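Side-chain contacts in F1 capsule-anchoring protein (Yersinia pestis, PDB 2XET), which acts as the Caf1A usher in F1 antigen assembly, for which hydrophobic clusters on the surface of its C-terminal domain are important: residues 67-72 with 79-84; 8-11 with 16-19; 20-25 with 38-43. All coordinates share one frame; numbering follows the deposited sequence.

From the N terminus, contact 2 comes first: residues 8-11 at the end of strand 2-10 meet residues 16-19, closing the short loop that leads to strand 21-24. Contact 3 follows at once, bringing strand 21-24 face to face with strand 39-45. Contact 1 comes last and joins the two arms of the hairpin formed by strands 62-68 and 79-87. The three loops follow one another in series, neither nested nor crossing. In space, Ser38 OG ties contact 3 to contact 2 through probable hydrogen bonds to Leu8 O and Val16 N, while Thr83 packs on Leu8 where contacts 1 and 2 touch. Contacts 1 and 3 do not touch each other.

Contact 1 of 3, residues 67-72 with 79-84; sequences VVLPEK and YRLSTT. With SO4 (sulfate ion), chain C.
The beta hairpin of strands 62-68 and 79-87 is drawn together beyond the end of its first strand by Pro70, which lies over one face of the Tyr79 ring. Pro70 CG stands 3.9 Å from the ring centroid and 24° off its normal, a CH-pi contact displaced toward the rim, with CG 3.5 Å from Tyr79 CE1. The two side chains run past each other in opposite directions. Tyr79 CG stands anti to the carbonyl carbon (chi1 -71°), and the ring extends along the proline, with Pro70 CB 3.6 Å from Tyr79 OH. The hydroxyl donates to a water 2.8 Å from OH that in turn donates to Pro70 O. Deeper in the hairpin, two residues on from Tyr79, Leu81 CD1 rests 3.6 Å from Val68 O and 3.9 Å from Leu69 CD2; the two leucine side chains cross at about a right angle. The Arg80 guanidinium binds a sulfate, probably from the crystallisation liquor, in its own plane through NH1 and NH2, and Asn37 also binds that ion. Farther along, the Cys63-Cys85 disulfide links the same two strands. Strand 79-87 lies between 62-68 and 2-10, its Leu81 backbone bonding to Phe5 and His7, whereas strand 62-68 borders 48-54 on its other edge.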
loop_
_atom_site.group_PDB
_atom_site.type_symbol
_atom_site.label_atom_id
_atom_site.label_comp_id
_atom_site.label_asym_id
_atom_site.label_seq_id
_atom_site.Cartn_x
_atom_site.Cartn_y
_atom_site.Cartn_z
ATOM N N VAL A 67 -6.569 -3.124 -0.335
ATOM C CA VAL A 67 -6.841 -1.730 -0.720
ATOM C C VAL A 67 -8.230 -1.683 -1.371
ATOM O O VAL A 67 -8.408 -2.126 -2.509
ATOM C CB VAL A 67 -5.755 -1.163 -1.687
ATOM C CG1 VAL A 67 -5.975 0.335 -1.937
ATOM C CG2 VAL A 67 -4.338 -1.365 -1.110
ATOM N N VAL A 68 -9.202 -1.151 -0.626
ATOM C CA VAL A 68 -10.607 -1.109 -1.056
ATOM C C VAL A 68 -11.014 0.351 -1.241
ATOM O O VAL A 68 -10.962 1.127 -0.294
ATOM C CB VAL A 68 -11.540 -1.806 -0.028
ATOM C CG1 VAL A 68 -13.017 -1.734 -0.474
ATOM C CG2 VAL A 68 -11.108 -3.269 0.177
ATOM N N LEU A 69 -11.352 0.717 -2.474
ATOM C CA LEU A 69 -11.747 2.075 -2.814
ATOM C C LEU A 69 -13.251 2.199 -2.727
ATOM O O LEU A 69 -13.969 1.223 -3.003
ATOM C CB LEU A 69 -11.340 2.412 -4.253
ATOM C CG LEU A 69 -9.840 2.376 -4.568
ATOM C CD1 LEU A 69 -9.638 2.696 -6.040
ATOM C CD2 LEU A 69 -9.073 3.340 -3.690
ATOM N N PRO A 70 -13.743 3.399 -2.363
ATOM C CA PRO A 70 -15.172 3.672 -2.484
ATOM C C PRO A 70 -15.678 3.456 -3.924
ATOM O O PRO A 70 -14.889 3.457 -4.850
ATOM C CB PRO A 70 -15.276 5.152 -2.078
ATOM C CG PRO A 70 -14.107 5.359 -1.132
ATOM C CD PRO A 70 -13.007 4.534 -1.767
ATOM N N GLU A 71 -16.986 3.250 -4.086
ATOM C CA GLU A 71 -17.569 2.860 -5.386
ATOM C C GLU A 71 -17.517 3.938 -6.468
ATOM O O GLU A 71 -17.463 3.616 -7.651
ATOM C CB GLU A 71 -19.028 2.415 -5.204
ATOM C CG GLU A 71 -19.907 3.417 -4.453
ATOM C CD GLU A 71 -21.347 2.927 -4.219
ATOM O OE1 GLU A 71 -22.176 3.725 -3.728
ATOM O OE2 GLU A 71 -21.651 1.757 -4.518
ATOM N N LYS A 72 -17.558 5.206 -6.066
ATOM C CA LYS A 72 -17.821 6.285 -7.028
ATOM C C LYS A 72 -16.904 6.288 -8.261
ATOM O O LYS A 72 -15.684 6.247 -8.121
ATOM C CB LYS A 72 -17.797 7.641 -6.316
ATOM C CG LYS A 72 -18.498 8.717 -7.104
ATOM C CD LYS A 72 -18.638 10.003 -6.322
ATOM C CE LYS A 72 -19.376 11.040 -7.182
ATOM N NZ LYS A 72 -19.685 12.276 -6.408
ATOM N N TYR A 79 -8.523 9.910 -3.080
ATOM C CA TYR A 79 -8.895 9.554 -1.708
ATOM C C TYR A 79 -7.691 9.591 -0.777
ATOM O O TYR A 79 -6.559 9.376 -1.205
ATOM C CB TYR A 79 -9.475 8.151 -1.714
ATOM C CG TYR A 79 -10.829 8.113 -2.352
ATOM C CD1 TYR A 79 -11.940 8.621 -1.685
ATOM C CD2 TYR A 79 -11.003 7.602 -3.644
ATOM C CE1 TYR A 79 -13.199 8.588 -2.268
ATOM C CE2 TYR A 79 -12.250 7.572 -4.230
ATOM C CZ TYR A 79 -13.338 8.074 -3.549
ATOM O OH TYR A 79 -14.589 8.083 -4.117
ATOM N N ARG A 80 -7.959 9.835 0.506
ATOM C CA ARG A 80 -6.966 9.803 1.561
ATOM C C ARG A 80 -7.399 8.625 2.443
ATOM O O ARG A 80 -8.334 8.773 3.250
ATOM C CB ARG A 80 -7.074 11.134 2.306
ATOM C CG ARG A 80 -5.997 11.487 3.256
ATOM C CD ARG A 80 -4.713 11.937 2.608
ATOM N NE ARG A 80 -3.726 12.013 3.662
ATOM C CZ ARG A 80 -2.418 12.027 3.478
ATOM N NH1 ARG A 80 -1.906 11.986 2.248
ATOM N NH2 ARG A 80 -1.623 12.080 4.538
ATOM N N LEU A 81 -6.790 7.454 2.226
ATOM C CA LEU A 81 -7.213 6.238 2.925
ATOM C C LEU A 81 -6.125 5.681 3.842
ATOM O O LEU A 81 -4.933 5.980 3.665
ATOM C CB LEU A 81 -7.599 5.169 1.903
ATOM C CG LEU A 81 -8.690 5.459 0.856
ATOM C CD1 LEU A 81 -9.110 4.177 0.165
ATOM C CD2 LEU A 81 -9.907 6.137 1.486
ATOM N N SER A 82 -6.547 4.862 4.809
ATOM C CA SER A 82 -5.621 4.210 5.730
ATOM C C SER A 82 -5.916 2.726 5.794
ATOM O O SER A 82 -7.079 2.313 5.700
ATOM C CB SER A 82 -5.747 4.787 7.141
ATOM O OG SER A 82 -5.353 6.153 7.203
ATOM N N THR A 83 -4.871 1.920 5.955
ATOM C CA THR A 83 -5.087 0.500 6.195
ATOM C C THR A 83 -3.931 -0.121 6.988
ATOM O O THR A 83 -2.883 0.493 7.161
ATOM C CB THR A 83 -5.354 -0.270 4.882
ATOM O OG1 THR A 83 -5.931 -1.547 5.193
ATOM C CG2 THR A 83 -4.050 -0.452 4.061
ATOM N N THR A 84 -4.173 -1.305 7.528
ATOM C CA THR A 84 -3.125 -2.039 8.222
ATOM C C THR A 84 -2.316 -2.849 7.250
ATOM O O THR A 84 -2.854 -3.441 6.314
ATOM C CB THR A 84 -3.729 -3.022 9.234
ATOM O OG1 THR A 84 -4.589 -2.309 10.107
ATOM C CG2 THR A 84 -2.652 -3.705 10.061
HETATM S S SO4 C . 1.864 11.600 2.801
HETATM O O1 SO4 C . 1.048 11.985 1.652
HETATM O O2 SO4 C . 1.076 11.509 4.033
HETATM O O3 SO4 C . 2.507 10.326 2.558
HETATM O O4 SO4 C . 2.875 12.632 3.018
HETATM O O HOH W 1 -14.359 6.185 -6.117
#

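Contact 2 of 3, residues 8-11 with 16-19; sequences LKRS and VPFG
One methyl of Val16, CG2, sits between two side chains of strand 2-10, with Leu8 on one side and Arg10 on the other. Leu8 presents its CB, 3.8 Å from Val16 CG2, and Arg10 presents its CG, 4.1 Å from the same methyl; from CG2 the two directions open to about 80°, so the methyl is wedged between alternate residues of the strand. Val16 owes this placement to its chi1 of 166°, which puts CG1 anti to the backbone N and turns CG2 away from the carbonyl carbon, toward the strand. Arg10 runs across the valine at a slant. Arg10 CD comes to 4.4 Å from Pro17 CD, and the bend at chi3 (50°) then turns the guanidinium so that this proline carbon lies at its edge, near its plane. Trp55 touches both Arg10 and Pro17, extending this patch, while Val34 and Val53 pack against both Leu8 and Val16. The backbones are joined indirectly: Ser38, just ahead of strand 39-45, bridges the two segments through OG, which is hydrogen-bonded to Leu8 O and Val16 N. The loop between strands 2-10 and 21-24 is in this way folded back over the edge of the hydrophobic interior. Chemically the contact is apolar throughout, with no hydrogen bond between the two segments. Arg10 contributes its methylenes, and its charge is answered by a salt bridge from NH2 to Asp12 OD2, within the same loop; pairing there probably helps keep the aliphatic part laid against Val16.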
loop_
_atom_site.group_PDB
_atom_site.type_symbol
_atom_site.label_atom_id
_atom_site.label_comp_id
_atom_site.label_asym_id
_atom_site.label_seq_id
_atom_site.Cartn_x
_atom_site.Cartn_y
_atom_site.Cartn_z
ATOM N N LEU A 8 -0.068 3.701 5.461
ATOM C CA LEU A 8 0.159 2.342 5.936
ATOM C C LEU A 8 0.727 2.353 7.338
ATOM O O LEU A 8 1.552 3.187 7.649
ATOM C CB LEU A 8 1.145 1.626 4.993
ATOM C CG LEU A 8 0.639 1.331 3.579
ATOM C CD1 LEU A 8 1.845 1.097 2.656
ATOM C CD2 LEU A 8 -0.314 0.126 3.561
ATOM N N LYS A 9 0.299 1.415 8.181
ATOM C CA LYS A 9 0.950 1.208 9.480
ATOM C C LYS A 9 1.063 -0.302 9.673
ATOM O O LYS A 9 0.136 -1.030 9.296
ATOM C CB LYS A 9 0.151 1.858 10.618
ATOM C CG LYS A 9 0.882 1.865 11.967
ATOM C CD LYS A 9 0.192 2.717 13.034
ATOM C CE LYS A 9 -1.290 2.354 13.160
ATOM N NZ LYS A 9 -1.974 2.944 14.335
ATOM N N ARG A 10 2.192 -0.765 10.226
ATOM C CA ARG A 10 2.370 -2.190 10.454
ATOM C C ARG A 10 1.408 -2.684 11.545
ATOM O O ARG A 10 0.965 -1.896 12.398
ATOM C CB ARG A 10 3.811 -2.484 10.888
ATOM C CG ARG A 10 4.843 -2.301 9.753
ATOM C CD ARG A 10 6.227 -1.987 10.338
ATOM N NE ARG A 10 6.653 -2.917 11.385
ATOM C CZ ARG A 10 7.830 -3.551 11.400
ATOM N NH1 ARG A 10 8.708 -3.375 10.433
ATOM N NH2 ARG A 10 8.130 -4.355 12.409
ATOM N N SER A 11 1.126 -3.998 11.540
ATOM C CA SER A 11 0.267 -4.605 12.570
ATOM C C SER A 11 0.839 -4.482 14.012
ATOM O O SER A 11 0.080 -4.579 15.007
ATOM C CB SER A 11 -0.078 -6.054 12.218
ATOM O OG SER A 11 1.076 -6.773 11.828
ATOM N N VAL A 16 5.544 1.957 8.467
ATOM C CA VAL A 16 6.254 1.163 7.454
ATOM C C VAL A 16 7.549 1.928 7.126
ATOM O O VAL A 16 7.529 3.152 6.997
ATOM C CB VAL A 16 5.413 0.990 6.190
ATOM C CG1 VAL A 16 6.262 0.463 5.015
ATOM C CG2 VAL A 16 4.235 0.029 6.457
ATOM N N PRO A 17 8.681 1.226 7.039
ATOM C CA PRO A 17 9.962 1.909 6.760
ATOM C C PRO A 17 9.953 2.817 5.502
ATOM O O PRO A 17 9.448 2.426 4.445
ATOM C CB PRO A 17 10.933 0.737 6.560
ATOM C CG PRO A 17 10.390 -0.326 7.446
ATOM C CD PRO A 17 8.867 -0.210 7.299
ATOM N N PHE A 18 10.499 4.020 5.673
ATOM C CA PHE A 18 10.744 4.969 4.578
ATOM C C PHE A 18 11.570 4.244 3.504
ATOM O O PHE A 18 12.677 3.761 3.771
ATOM C CB PHE A 18 11.506 6.177 5.162
ATOM C CG PHE A 18 11.855 7.261 4.156
ATOM C CD1 PHE A 18 11.158 7.398 2.957
ATOM C CD2 PHE A 18 12.863 8.186 4.457
ATOM C CE1 PHE A 18 11.466 8.405 2.043
ATOM C CE2 PHE A 18 13.198 9.223 3.557
ATOM C CZ PHE A 18 12.507 9.340 2.341
ATOM N N GLY A 19 11.012 4.116 2.302
ATOM C CA GLY A 19 11.730 3.456 1.195
ATOM C C GLY A 19 11.261 2.055 0.839
ATOM O O GLY A 19 11.723 1.473 -0.165
#

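Contact 3 of 3, residues 20-25 with 38-43; sequences SIVTIE and SGVYLT
Val22 and Val40 meet across the interior of a beta-sandwich consistent with the transthyretin-like clan of this PapC-type C-terminal domain. Their CA atoms are 8.1 Å apart, and no hydrogen bond joins the two segments: strands 21-24 and 39-45 face each other, with only side chains between them. Val22 holds CG1 anti to its backbone N (chi1 180°) and CG2 anti to its carbonyl carbon, so that the two methyls are directed at different partners. Val40 takes the less common valine setting, chi1 64°. This places CG1 in the crowded position between N and C and sends CG2 out, anti to the backbone N, to meet Val22 CG2 at 4.1 Å. The two valines cross obliquely. Leu42, two residues on and on the same face of its strand, has its CG beside the backbone N (chi1 -60°); chi2 of 170° extends CD1 and leaves CD2 as the side branch that faces Val22. Around this layer, Val34 and Ile51 also touch Val22, while Leu6 packs on Val40 and Leu4 on Leu42, so both strands are built into the hydrophobic core. The second methyl of Val22, CG1, completes the contact by resting 4.4 Å from Leu42 CD2.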
loop_
_atom_site.group_PDB
_atom_site.type_symbol
_atom_site.label_atom_id
_atom_site.label_comp_id
_atom_site.label_asym_id
_atom_site.label_seq_id
_atom_site.Cartn_x
_atom_site.Cartn_y
_atom_site.Cartn_z
ATOM N N SER A 20 10.355 1.499 1.660
ATOM C CA SER A 20 9.761 0.200 1.345
ATOM C C SER A 20 9.099 0.206 -0.034
ATOM O O SER A 20 8.471 1.196 -0.450
ATOM C CB SER A 20 8.728 -0.201 2.399
ATOM O OG SER A 20 9.273 -0.193 3.707
ATOM N N ILE A 21 9.216 -0.921 -0.716
ATOM C CA ILE A 21 8.666 -1.028 -2.061
ATOM C C ILE A 21 7.266 -1.656 -2.036
ATOM O O ILE A 21 7.045 -2.694 -1.394
ATOM C CB ILE A 21 9.602 -1.819 -2.970
ATOM C CG1 ILE A 21 10.999 -1.128 -3.073
ATOM C CG2 ILE A 21 8.972 -1.982 -4.353
ATOM C CD1 ILE A 21 10.972 0.270 -3.637
ATOM N N VAL A 22 6.329 -1.007 -2.735
ATOM C CA VAL A 22 4.945 -1.462 -2.781
ATOM C C VAL A 22 4.728 -2.152 -4.104
ATOM O O VAL A 22 5.088 -1.598 -5.145
ATOM C CB VAL A 22 3.956 -0.292 -2.645
ATOM C CG1 VAL A 22 2.504 -0.780 -2.702
ATOM C CG2 VAL A 22 4.214 0.468 -1.353
ATOM N N THR A 23 4.190 -3.378 -4.058
ATOM C CA THR A 23 3.820 -4.117 -5.282
ATOM C C THR A 23 2.402 -4.654 -5.205
ATOM O O THR A 23 1.894 -4.862 -4.122
ATOM C CB THR A 23 4.740 -5.331 -5.528
ATOM O OG1 THR A 23 4.762 -6.139 -4.345
ATOM C CG2 THR A 23 6.143 -4.862 -5.866
ATOM N N ILE A 24 1.767 -4.836 -6.361
ATOM C CA ILE A 24 0.478 -5.556 -6.423
ATOM C C ILE A 24 0.823 -7.029 -6.196
ATOM O O ILE A 24 1.789 -7.548 -6.766
ATOM C CB ILE A 24 -0.197 -5.363 -7.798
ATOM C CG1 ILE A 24 -0.526 -3.886 -8.033
ATOM C CG2 ILE A 24 -1.477 -6.223 -7.928
ATOM C CD1 ILE A 24 -1.403 -3.249 -7.011
ATOM N N GLU A 25 0.065 -7.681 -5.320
ATOM C CA GLU A 25 0.269 -9.099 -5.052
ATOM C C GLU A 25 0.301 -9.882 -6.369
ATOM O O GLU A 25 -0.566 -9.722 -7.248
ATOM C CB GLU A 25 -0.813 -9.628 -4.100
ATOM C CG GLU A 25 -0.480 -9.393 -2.640
ATOM N N SER A 38 5.136 7.429 5.963
ATOM C CA SER A 38 4.581 6.072 5.875
ATOM C C SER A 38 3.344 6.010 4.977
ATOM O O SER A 38 2.377 5.271 5.248
ATOM C CB SER A 38 4.275 5.496 7.263
ATOM O OG SER A 38 4.083 4.089 7.182
ATOM N N GLY A 39 3.387 6.808 3.900
ATOM C CA GLY A 39 2.358 6.778 2.867
ATOM C C GLY A 39 2.885 6.482 1.471
ATOM O O GLY A 39 4.088 6.578 1.184
ATOM N N VAL A 40 1.968 6.094 0.600
ATOM C CA VAL A 40 2.267 5.927 -0.815
ATOM C C VAL A 40 1.111 6.456 -1.671
ATOM O O VAL A 40 -0.051 6.400 -1.259
ATOM C CB VAL A 40 2.563 4.433 -1.125
ATOM C CG1 VAL A 40 1.304 3.559 -0.866
ATOM C CG2 VAL A 40 3.074 4.268 -2.563
ATOM N N TYR A 41 1.440 6.974 -2.851
ATOM C CA TYR A 41 0.424 7.417 -3.802
ATOM C C TYR A 41 0.400 6.408 -4.954
ATOM O O TYR A 41 1.454 6.094 -5.531
ATOM C CB TYR A 41 0.749 8.826 -4.310
ATOM C CG TYR A 41 -0.305 9.388 -5.244
ATOM C CD1 TYR A 41 -1.557 9.815 -4.749
ATOM C CD2 TYR A 41 -0.074 9.486 -6.634
ATOM C CE1 TYR A 41 -2.537 10.343 -5.596
ATOM C CE2 TYR A 41 -1.066 10.005 -7.497
ATOM C CZ TYR A 41 -2.299 10.424 -6.966
ATOM O OH TYR A 41 -3.264 10.940 -7.808
ATOM N N LEU A 42 -0.802 5.916 -5.270
ATOM C CA LEU A 42 -1.004 4.851 -6.259
ATOM C C LEU A 42 -2.121 5.273 -7.226
ATOM O O LEU A 42 -3.081 5.954 -6.820
ATOM C CB LEU A 42 -1.405 3.545 -5.561
ATOM C CG LEU A 42 -0.421 2.945 -4.540
ATOM C CD1 LEU A 42 -1.034 1.782 -3.738
ATOM C CD2 LEU A 42 0.897 2.485 -5.234
ATOM N N THR A 43 -1.995 4.887 -8.493
ATOM C CA THR A 43 -2.988 5.229 -9.492
ATOM C C THR A 43 -3.282 3.989 -10.357
ATOM O O THR A 43 -2.528 2.998 -10.328
ATOM C CB THR A 43 -2.483 6.383 -10.424
ATOM O OG1 THR A 43 -1.515 5.847 -11.344
ATOM C CG2 THR A 43 -1.855 7.534 -9.619
#